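Local atomic coordinates of putative cell adhesion protein (Parabacteroides distasonis, PDB entry 3LIU), a protein that probably serves as a fimbrillin, a building block of the pili by which this gut bacterium is thought to adhere to surfaces. Residues V43-G49 / V86-A92; T126-V131 / V214-E219; A20-S25 / G70-V74; L132-V137 / K161-G165. One frame throughout, in Å; residues are numbered along the deposited sequence.

Interaction 1. Residues V43-G49 / V86-A92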
# COMPACT_ATOMS: atom_id res chain seq x y z
N VAL A 43 5.79 14.27 -5.04
CA VAL A 43 4.93 15.05 -4.17
C VAL A 43 4.42 16.18 -5.00
O VAL A 43 5.13 17.13 -5.28
CB VAL A 43 5.71 15.55 -2.97
CG1 VAL A 43 4.88 16.53 -2.16
CG2 VAL A 43 6.20 14.32 -2.13
N ASN A 44 3.18 16.07 -5.44
CA ASN A 44 2.60 17.08 -6.33
C ASN A 44 1.76 18.11 -5.58
O ASN A 44 1.82 19.30 -5.83
CB ASN A 44 1.71 16.35 -7.33
CG ASN A 44 2.48 15.37 -8.14
OD1 ASN A 44 3.56 15.69 -8.62
ND2 ASN A 44 1.93 14.18 -8.33
N THR A 45 0.96 17.63 -4.63
CA THR A 45 0.12 18.52 -3.83
C THR A 45 0.36 18.16 -2.38
O THR A 45 0.68 17.01 -2.07
CB THR A 45 -1.40 18.37 -4.13
OG1 THR A 45 -1.84 17.05 -3.78
CG2 THR A 45 -1.76 18.68 -5.60
N LEU A 46 0.18 19.16 -1.51
CA LEU A 46 0.13 18.95 -0.07
C LEU A 46 -1.16 19.50 0.52
O LEU A 46 -1.55 20.67 0.27
CB LEU A 46 1.32 19.61 0.63
CG LEU A 46 2.64 18.95 0.26
CD1 LEU A 46 3.78 19.79 0.83
CD2 LEU A 46 2.72 17.54 0.81
N THR A 47 -1.84 18.65 1.29
CA THR A 47 -2.98 19.07 2.09
C THR A 47 -2.55 19.09 3.53
O THR A 47 -2.05 18.10 4.04
CB THR A 47 -4.17 18.10 1.94
OG1 THR A 47 -4.54 18.03 0.56
CG2 THR A 47 -5.37 18.57 2.74
N VAL A 48 -2.74 20.23 4.18
CA VAL A 48 -2.31 20.46 5.55
C VAL A 48 -3.55 20.71 6.41
O VAL A 48 -4.42 21.53 6.08
CB VAL A 48 -1.35 21.66 5.62
CG1 VAL A 48 -0.91 21.93 7.07
CG2 VAL A 48 -0.13 21.44 4.68
N GLY A 49 -3.66 19.96 7.49
CA GLY A 49 -4.74 20.17 8.45
C GLY A 49 -4.13 20.72 9.71
O GLY A 49 -3.22 20.07 10.30
N VAL A 86 -0.99 19.24 13.71
CA VAL A 86 -0.80 19.45 12.28
C VAL A 86 -0.46 18.12 11.64
O VAL A 86 0.38 17.40 12.14
CB VAL A 86 0.36 20.41 12.05
CG1 VAL A 86 0.62 20.63 10.58
CG2 VAL A 86 0.10 21.74 12.77
N VAL A 87 -1.13 17.83 10.53
CA VAL A 87 -0.85 16.64 9.73
C VAL A 87 -0.81 17.04 8.24
O VAL A 87 -1.56 17.90 7.78
CB VAL A 87 -1.85 15.49 10.03
CG1 VAL A 87 -3.32 15.98 9.98
CG2 VAL A 87 -1.63 14.29 9.09
N VAL A 88 0.08 16.41 7.50
CA VAL A 88 0.29 16.72 6.12
C VAL A 88 -0.00 15.47 5.32
O VAL A 88 0.51 14.39 5.64
CB VAL A 88 1.74 17.14 5.89
CG1 VAL A 88 2.01 17.50 4.41
CG2 VAL A 88 2.07 18.30 6.81
N VAL A 89 -0.79 15.64 4.25
CA VAL A 89 -1.08 14.59 3.31
C VAL A 89 -0.60 15.00 1.92
O VAL A 89 -0.98 16.03 1.38
CB VAL A 89 -2.61 14.27 3.25
CG1 VAL A 89 -2.90 13.21 2.13
CG2 VAL A 89 -3.12 13.77 4.62
N ALA A 90 0.22 14.16 1.31
CA ALA A 90 0.64 14.37 -0.08
C ALA A 90 -0.26 13.64 -1.05
O ALA A 90 -0.65 12.49 -0.81
CB ALA A 90 2.11 13.90 -0.30
N ASN A 91 -0.56 14.32 -2.16
CA ASN A 91 -1.16 13.71 -3.35
C ASN A 91 -2.60 13.21 -3.13
O ASN A 91 -3.02 12.22 -3.70
CB ASN A 91 -0.26 12.59 -3.88
CG ASN A 91 1.13 13.10 -4.28
OD1 ASN A 91 1.26 14.20 -4.78
ND2 ASN A 91 2.18 12.31 -4.01
N ALA A 92 -3.35 13.87 -2.25
CA ALA A 92 -4.74 13.51 -2.05
C ALA A 92 -5.54 13.73 -3.33
O ALA A 92 -5.43 14.78 -3.99
CB ALA A 92 -5.35 14.30 -0.89
O HOH W 1 -2.56 16.59 -1.02
O HOH W 2 -3.29 15.67 -5.38
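Asn-91 meets Asn-44 through a side chain whose CG stands anti to its own carbonyl carbon (chi1 -60°), which swings OD1 across to the loop leading into strand 45-52. OD1 takes the backbone N of Asn-44 at 2.8 Å, in the carbonyl plane and on a lone pair, and receives a second, weak bond from Thr-45 N. The two amide planes are turned 49° apart, and their ND2 groups look elsewhere: that of Asn-91 to Asp-42 O and Leu-125 O, that of Asn-44 to Lys-123 O. Asn-91 N returns a bond to Thr-45 O, the donor lying well above the carbonyl plane. With an alanine at Asn-91, the amide N-H of Asn-44 would probably lose its acceptor and the loop before strand 45-52 would be less firmly pinned. Beyond this clasp runs a regular antiparallel pairing within the beta-rich fimbrillin domain. Thr-47 and Val-89 form a hydrogen-bonded pair, with Thr-47 N to Val-89 O at 2.8 Å and nearly straight (178°); Gly-49 and Val-87 form the next. On one face Leu-46 CD2 reaches between Val-88 CG1 (3.7 Å) and Ala-90 CB (3.9 Å), while Val-48 CG1 meets Val-86 CG1 at 4.0 Å, and Ile-23 and Leu-21 of strand 16-24 pack over this apolar face. On the other face a water links Thr-45 OG1, Thr-47 OG1, Val-89 O and Ala-92 N, with Thr-47 OG1 also bonded to Thr-61 OG1. A second water bonds to Thr-45 OG1 and donates to Ala-92 O.

Interaction 2. Residues T126-V131 / V214-E219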
# COMPACT_ATOMS: atom_id res chain seq x y z
N THR A 126 -0.53 8.48 -2.45
CA THR A 126 -0.90 9.20 -1.26
C THR A 126 0.13 8.91 -0.16
O THR A 126 0.47 7.76 0.09
CB THR A 126 -2.29 8.80 -0.73
OG1 THR A 126 -3.24 8.74 -1.81
CG2 THR A 126 -2.74 9.84 0.34
N MSE A 127 0.61 9.95 0.51
CA MSE A 127 1.55 9.80 1.64
C MSE A 127 1.10 10.71 2.78
O MSE A 127 0.45 11.72 2.54
CB MSE A 127 2.97 10.27 1.23
CG MSE A 127 3.52 9.64 0.01
SE MSE A 127 4.78 10.83 -0.84
CE MSE A 127 5.10 9.76 -2.46
N SER A 128 1.48 10.38 4.01
CA SER A 128 1.18 11.24 5.14
C SER A 128 2.30 11.34 6.14
O SER A 128 3.10 10.44 6.24
CB SER A 128 -0.04 10.74 5.91
OG SER A 128 0.07 9.35 6.17
N SER A 129 2.30 12.44 6.88
CA SER A 129 3.15 12.64 8.04
C SER A 129 2.46 12.09 9.27
O SER A 129 1.31 11.70 9.22
CB SER A 129 3.38 14.13 8.24
OG SER A 129 2.24 14.79 8.80
N LYS A 130 3.18 12.08 10.38
CA LYS A 130 2.56 11.82 11.68
C LYS A 130 1.85 13.07 12.12
O LYS A 130 1.98 14.11 11.46
CB LYS A 130 3.62 11.46 12.70
CG LYS A 130 4.50 12.63 13.20
CD LYS A 130 5.42 12.15 14.34
CE LYS A 130 6.62 13.07 14.61
NZ LYS A 130 7.15 12.72 15.97
N VAL A 131 1.14 12.99 13.24
CA VAL A 131 0.53 14.18 13.80
C VAL A 131 1.56 14.97 14.60
O VAL A 131 2.18 14.41 15.49
CB VAL A 131 -0.70 13.83 14.69
CG1 VAL A 131 -1.27 15.07 15.35
CG2 VAL A 131 -1.80 13.14 13.87
N VAL A 214 -6.22 7.78 5.72
CA VAL A 214 -5.23 8.61 5.04
C VAL A 214 -3.94 8.77 5.87
O VAL A 214 -2.87 8.94 5.30
CB VAL A 214 -5.82 9.97 4.62
CG1 VAL A 214 -6.05 10.90 5.83
CG2 VAL A 214 -4.93 10.63 3.57
N ALA A 215 -4.04 8.75 7.19
CA ALA A 215 -2.88 9.01 8.04
C ALA A 215 -3.05 8.33 9.38
O ALA A 215 -4.19 7.96 9.73
CB ALA A 215 -2.66 10.49 8.19
N SER A 216 -1.92 8.15 10.07
CA SER A 216 -1.84 7.65 11.43
C SER A 216 -1.26 8.70 12.38
O SER A 216 -0.50 9.59 11.97
CB SER A 216 -0.97 6.39 11.49
OG SER A 216 0.35 6.70 11.10
N THR A 217 -1.58 8.56 13.66
CA THR A 217 -1.08 9.47 14.69
C THR A 217 0.43 9.43 14.80
O THR A 217 1.11 10.49 14.85
CB THR A 217 -1.67 9.11 16.07
OG1 THR A 217 -3.07 9.35 16.03
CG2 THR A 217 -1.06 9.98 17.10
N GLU A 218 0.96 8.22 14.84
CA GLU A 218 2.38 8.02 14.90
C GLU A 218 2.98 7.90 13.49
O GLU A 218 2.30 7.61 12.48
CB GLU A 218 2.72 6.78 15.76
CG GLU A 218 2.10 6.75 17.18
CD GLU A 218 2.44 7.97 18.02
OE1 GLU A 218 3.58 8.48 17.88
OE2 GLU A 218 1.58 8.42 18.83
N GLU A 219 4.28 8.14 13.43
CA GLU A 219 5.04 7.98 12.19
C GLU A 219 4.98 6.55 11.75
O GLU A 219 5.30 5.66 12.52
CB GLU A 219 6.51 8.34 12.46
CG GLU A 219 7.39 8.24 11.26
CD GLU A 219 7.35 9.48 10.47
OE1 GLU A 219 6.34 10.18 10.55
OE2 GLU A 219 8.36 9.77 9.83
O HOH W 3 0.71 9.01 9.14
O HOH W 4 6.05 12.80 10.05
O HOH W 5 4.78 11.25 17.25
O HOH W 6 2.34 11.99 16.69
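Ser-128 and Ala-215 press together at the tight end of this contact, their CB atoms 3.5 Å apart, unusually close for two carbons. The hydroxyl of Ser-128 is turned between its backbone N and carbonyl carbon (chi1 48°), a rotation that carries OG over Val-214 O and Ala-215 CA; its strongest polar partner is Asp-174 OD1. Beside this pair, Thr-126 and Val-214 cross at about a right angle, with CG2 of Thr-126 4.0 Å from CG2 of Val-214, and Val-89 touches both residues. A water bridges the segments, giving a hydrogen to Ser-129 O and accepting from Ser-128 OG and Ser-216 N.

Toward Lys-130 the fit slackens and water takes over. The one direct hydrogen bond between the segments runs from Val-131 N to Thr-217 O (3.0 Å), its donor tilted 33° from the carbonyl plane, and a further water bridges that oxygen to Val-131 O. Lys-130 lays CB against Thr-217 O (3.4 Å), but its extended chain leads NZ away to a water shared with Glu-218 OE1. Glu-219 OE1 likewise reaches Lys-130 N through water. Loop 214-219 is joined to strand 127-136 by small apolar contacts, one backbone hydrogen bond and otherwise polar links through water; with Lys-130 NZ 5.9 Å from Glu-218 OE1 and 6.0 Å from Glu-219 OE1, any attraction is likely to be modest.

Interaction 3. Residues A20-S25 / G70-V74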
# COMPACT_ATOMS: atom_id res chain seq x y z
N ALA A 20 4.10 28.35 7.14
CA ALA A 20 4.73 27.73 5.98
C ALA A 20 5.38 26.44 6.45
O ALA A 20 5.86 26.34 7.59
CB ALA A 20 5.74 28.65 5.33
N LEU A 21 5.39 25.46 5.57
CA LEU A 21 5.74 24.09 5.99
C LEU A 21 6.62 23.46 4.92
O LEU A 21 6.35 23.63 3.76
CB LEU A 21 4.45 23.30 6.26
CG LEU A 21 4.57 21.90 6.87
CD1 LEU A 21 3.38 21.59 7.78
CD2 LEU A 21 4.76 20.82 5.80
N ALA A 22 7.71 22.79 5.31
CA ALA A 22 8.60 22.10 4.38
C ALA A 22 8.59 20.59 4.63
O ALA A 22 8.66 20.15 5.81
CB ALA A 22 9.98 22.68 4.46
N ILE A 23 8.46 19.79 3.56
CA ILE A 23 8.52 18.30 3.69
C ILE A 23 9.78 17.70 3.07
O ILE A 23 10.37 18.27 2.11
CB ILE A 23 7.25 17.61 3.10
CG1 ILE A 23 7.19 17.77 1.57
CG2 ILE A 23 5.97 18.23 3.75
CD1 ILE A 23 7.97 16.72 0.76
N LYS A 24 10.22 16.58 3.62
CA LYS A 24 11.38 15.88 3.09
C LYS A 24 10.97 15.11 1.85
O LYS A 24 9.94 14.44 1.85
CB LYS A 24 11.93 14.91 4.12
CG LYS A 24 13.28 14.32 3.76
CD LYS A 24 13.54 13.04 4.58
CE LYS A 24 13.90 13.36 6.03
NZ LYS A 24 13.68 12.20 6.95
N SER A 25 11.78 15.20 0.79
CA SER A 25 11.43 14.64 -0.52
C SER A 25 12.57 13.77 -1.07
O SER A 25 13.74 14.14 -0.94
CB SER A 25 11.12 15.78 -1.52
OG SER A 25 10.19 15.36 -2.51
N GLY A 70 16.26 19.66 -2.27
CA GLY A 70 15.44 18.44 -2.28
C GLY A 70 14.28 18.37 -1.26
O GLY A 70 13.78 17.28 -0.95
N THR A 71 13.87 19.51 -0.73
CA THR A 71 12.63 19.59 0.07
C THR A 71 11.57 20.24 -0.81
O THR A 71 11.89 20.85 -1.85
CB THR A 71 12.81 20.45 1.32
OG1 THR A 71 13.12 21.81 0.96
CG2 THR A 71 13.90 19.91 2.18
N LYS A 72 10.30 20.10 -0.42
CA LYS A 72 9.24 20.85 -1.07
C LYS A 72 8.46 21.59 -0.03
O LYS A 72 8.38 21.13 1.11
CB LYS A 72 8.33 19.91 -1.84
CG LYS A 72 9.05 19.12 -2.92
CD LYS A 72 8.08 18.56 -3.89
CE LYS A 72 8.41 18.97 -5.29
NZ LYS A 72 7.37 18.45 -6.21
N ASP A 73 7.89 22.74 -0.41
CA ASP A 73 7.26 23.68 0.53
C ASP A 73 5.81 23.89 0.17
O ASP A 73 5.42 23.77 -1.00
CB ASP A 73 8.00 25.05 0.45
CG ASP A 73 9.49 24.93 0.80
OD1 ASP A 73 9.80 24.18 1.76
OD2 ASP A 73 10.35 25.52 0.11
N VAL A 74 5.01 24.23 1.18
CA VAL A 74 3.68 24.80 0.97
C VAL A 74 3.74 26.22 1.49
O VAL A 74 4.10 26.45 2.64
CB VAL A 74 2.57 23.98 1.68
CG1 VAL A 74 2.82 23.88 3.17
CG2 VAL A 74 1.20 24.58 1.41
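Ile-23 and Lys-72 anchor the backbone bonding: Ile-23 N reaches Lys-72 O at 2.8 Å, and Lys-72 N returns to Ile-23 O. Two residues along, Val-74 N bonds to Leu-21 O at 3.0 Å, answered by a weak bond from Leu-21 N to Val-74 O. At the Ser-25 end the pairing weakens, for Ser-25 N makes a weak, bent bond to Gly-70 O (angle 125°).

This is an antiparallel pairing of strands 16-24 and 71-80, with Leu-21/Val-74 and Ile-23/Lys-72 as hydrogen-bonded pairs and Ala-22/Asp-73 between them as a non-hydrogen-bonded one. It belongs to the beta-rich fimbrillin domain, where strand 57-66 flanks strand 71-80 on its other edge.

Apolar contacts lie on the face of Leu-21 and Ile-23. Ile-23 CG1, held between its backbone N and carbonyl carbon (chi1 68°), comes to 3.6 Å from Lys-72 O. Ile-23 and Lys-72 run side by side in the same direction, CD1 of the isoleucine lying 4.1 Å from Lys-72 CB. Beyond that, the lysine stem passes Ser-25 OG, with CG 4.0 Å from it, before its chain bends and brings NZ to Val-43 O. Leu-21 also rests on Ile-144 of strand 141-144.

Asp-73 and Thr-71 lie on the reverse face, beside Ala-22. Asp-73 turns OD1 across toward the partner strand, 3.1 Å from Ala-22 CB, a close approach to a methyl, while OD2 is bonded to Asn-67 ND2. Thr-71 CB lies 3.4 Å from Ile-23 O, and its hydroxyl is engaged by Asp-69.

Interaction 4. Residues L132-V137 / K161-G165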
# COMPACT_ATOMS: atom_id res chain seq x y z
N LEU A 132 1.75 16.24 14.25
CA LEU A 132 2.73 17.13 14.89
C LEU A 132 2.05 17.96 15.96
O LEU A 132 0.89 18.34 15.81
CB LEU A 132 3.37 18.09 13.85
CG LEU A 132 3.91 17.41 12.58
CD1 LEU A 132 4.47 18.41 11.56
CD2 LEU A 132 4.98 16.45 12.97
N ASP A 133 2.76 18.24 17.04
CA ASP A 133 2.27 19.17 18.04
C ASP A 133 3.16 20.42 18.07
O ASP A 133 4.32 20.31 18.39
CB ASP A 133 2.25 18.48 19.42
CG ASP A 133 1.80 19.42 20.53
OD1 ASP A 133 0.73 20.05 20.39
OD2 ASP A 133 2.52 19.54 21.54
N VAL A 134 2.61 21.58 17.79
CA VAL A 134 3.36 22.82 17.74
C VAL A 134 2.60 23.97 18.41
O VAL A 134 1.38 23.93 18.57
CB VAL A 134 3.67 23.23 16.28
CG1 VAL A 134 4.49 22.14 15.60
CG2 VAL A 134 2.39 23.55 15.50
N THR A 135 3.34 25.00 18.81
CA THR A 135 2.70 26.24 19.28
C THR A 135 2.95 27.35 18.27
O THR A 135 4.09 27.76 18.04
CB THR A 135 3.16 26.61 20.69
OG1 THR A 135 2.86 25.52 21.55
CG2 THR A 135 2.45 27.92 21.21
N LEU A 136 1.88 27.79 17.64
CA LEU A 136 1.95 28.84 16.62
C LEU A 136 1.94 30.19 17.32
O LEU A 136 1.09 30.45 18.17
CB LEU A 136 0.78 28.70 15.62
CG LEU A 136 0.69 27.36 14.85
CD1 LEU A 136 -0.68 27.12 14.17
CD2 LEU A 136 1.82 27.21 13.83
N VAL A 137 2.89 31.05 16.97
CA VAL A 137 3.03 32.37 17.57
C VAL A 137 2.22 33.37 16.77
O VAL A 137 2.21 33.35 15.53
CB VAL A 137 4.52 32.78 17.62
CG1 VAL A 137 4.69 34.22 18.10
CG2 VAL A 137 5.25 31.84 18.53
N LYS A 161 9.51 32.20 12.88
CA LYS A 161 9.95 31.28 13.92
C LYS A 161 9.68 29.86 13.50
O LYS A 161 8.55 29.53 13.10
CB LYS A 161 9.21 31.55 15.21
CG LYS A 161 9.83 30.86 16.43
CD LYS A 161 8.87 30.88 17.61
CE LYS A 161 9.57 30.47 18.88
NZ LYS A 161 8.65 29.74 19.76
N GLU A 162 10.72 29.03 13.56
CA GLU A 162 10.57 27.59 13.39
C GLU A 162 9.97 27.03 14.70
O GLU A 162 10.50 27.25 15.80
CB GLU A 162 11.92 26.95 13.08
CG GLU A 162 11.89 25.41 13.05
CD GLU A 162 11.07 24.86 11.92
OE1 GLU A 162 11.12 25.45 10.81
OE2 GLU A 162 10.40 23.83 12.12
N VAL A 163 8.85 26.34 14.57
CA VAL A 163 8.08 25.91 15.72
C VAL A 163 8.07 24.39 15.88
O VAL A 163 7.58 23.89 16.88
CB VAL A 163 6.63 26.46 15.68
CG1 VAL A 163 6.64 27.99 15.67
CG2 VAL A 163 5.83 25.90 14.51
N TYR A 164 8.64 23.67 14.94
CA TYR A 164 8.73 22.20 14.99
C TYR A 164 10.18 21.79 15.21
O TYR A 164 10.47 21.04 16.15
CB TYR A 164 8.19 21.61 13.68
CG TYR A 164 8.55 20.16 13.39
CD1 TYR A 164 7.97 19.11 14.11
CD2 TYR A 164 9.37 19.84 12.33
CE1 TYR A 164 8.27 17.77 13.82
CE2 TYR A 164 9.66 18.49 12.02
CZ TYR A 164 9.10 17.47 12.77
OH TYR A 164 9.39 16.15 12.49
N GLY A 165 11.09 22.23 14.36
CA GLY A 165 12.53 22.14 14.71
C GLY A 165 13.29 20.84 14.49
O GLY A 165 14.42 20.69 14.98
O HOH W 7 6.14 24.61 18.98
O HOH W 8 6.45 28.08 19.35
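Val-163 packs against Val-134 and Thr-135, and its side chain can be traced outward against strand 132-136. CB lies 3.7 Å from Thr-135 O. There the valine forks: CG1, anti to the carbonyl carbon (chi1 -60° sets the fork), approaches the same Thr-135 O at 3.5 Å, while CG2, between backbone N and carbonyl carbon, turns to the apolar side. It meets Val-134 CB at 3.9 Å, the two valines crossing at about a right angle, and comes within 4.3 Å of Leu-136 CD2. Val-134 CG1, which also lies against Val-163 O, touches Tyr-164 CB as well.

The tyrosine carries the packing farther along the strand. Leu-132 CD2 meets its ring at CE1, 3.6 Å away, the leucine approaching obliquely and the two side chains crossing near a right angle. At the opposite end of the segment, Val-137 CG2 lies across the lysine stem, 3.9 Å from Lys-161 CD.

Polar atoms are linked through water instead of directly. One water accepts from Thr-135 N and donates to Val-163 O; another donates to Thr-135 O and accepts from Lys-161 NZ. Within the second segment, Glu-162 OE2 takes the N-H of Gly-165, met on the anti side, and so holds the turn after strand 158-162; Gly-145 N shares this oxygen.

The segments run roughly antiparallel without backbone pairing. Instead, residues 132-136 are bonded to strand 82-90, Lys-161 is bonded to strand 141-144, and Val-163 and Tyr-164 also pack on Ile-144, between these two sets of strands.

Strand 82-90 ties three of the contacts together. In interaction 1 it pairs with 45-52, and its other edge bonds to strand 127-136: Ala-90 N lies 2.7 Å from Met-127 O in interaction 2, and Val-86 O lies 2.8 Å from Leu-132 N in interaction 4. Interactions 2 and 4 thus occupy successive parts of one strand, their centres about 18 Å apart. Interaction 3 faces interaction 1, with centres about 10 Å apart; Leu-46 CD1 packs 4.0 Å from Ile-23 CG2. Interactions 2 and 3 do not touch, their nearest atoms being about 7 Å apart. Interaction 2 alone brings in the loop after strand 193-213, a strand of another sheet.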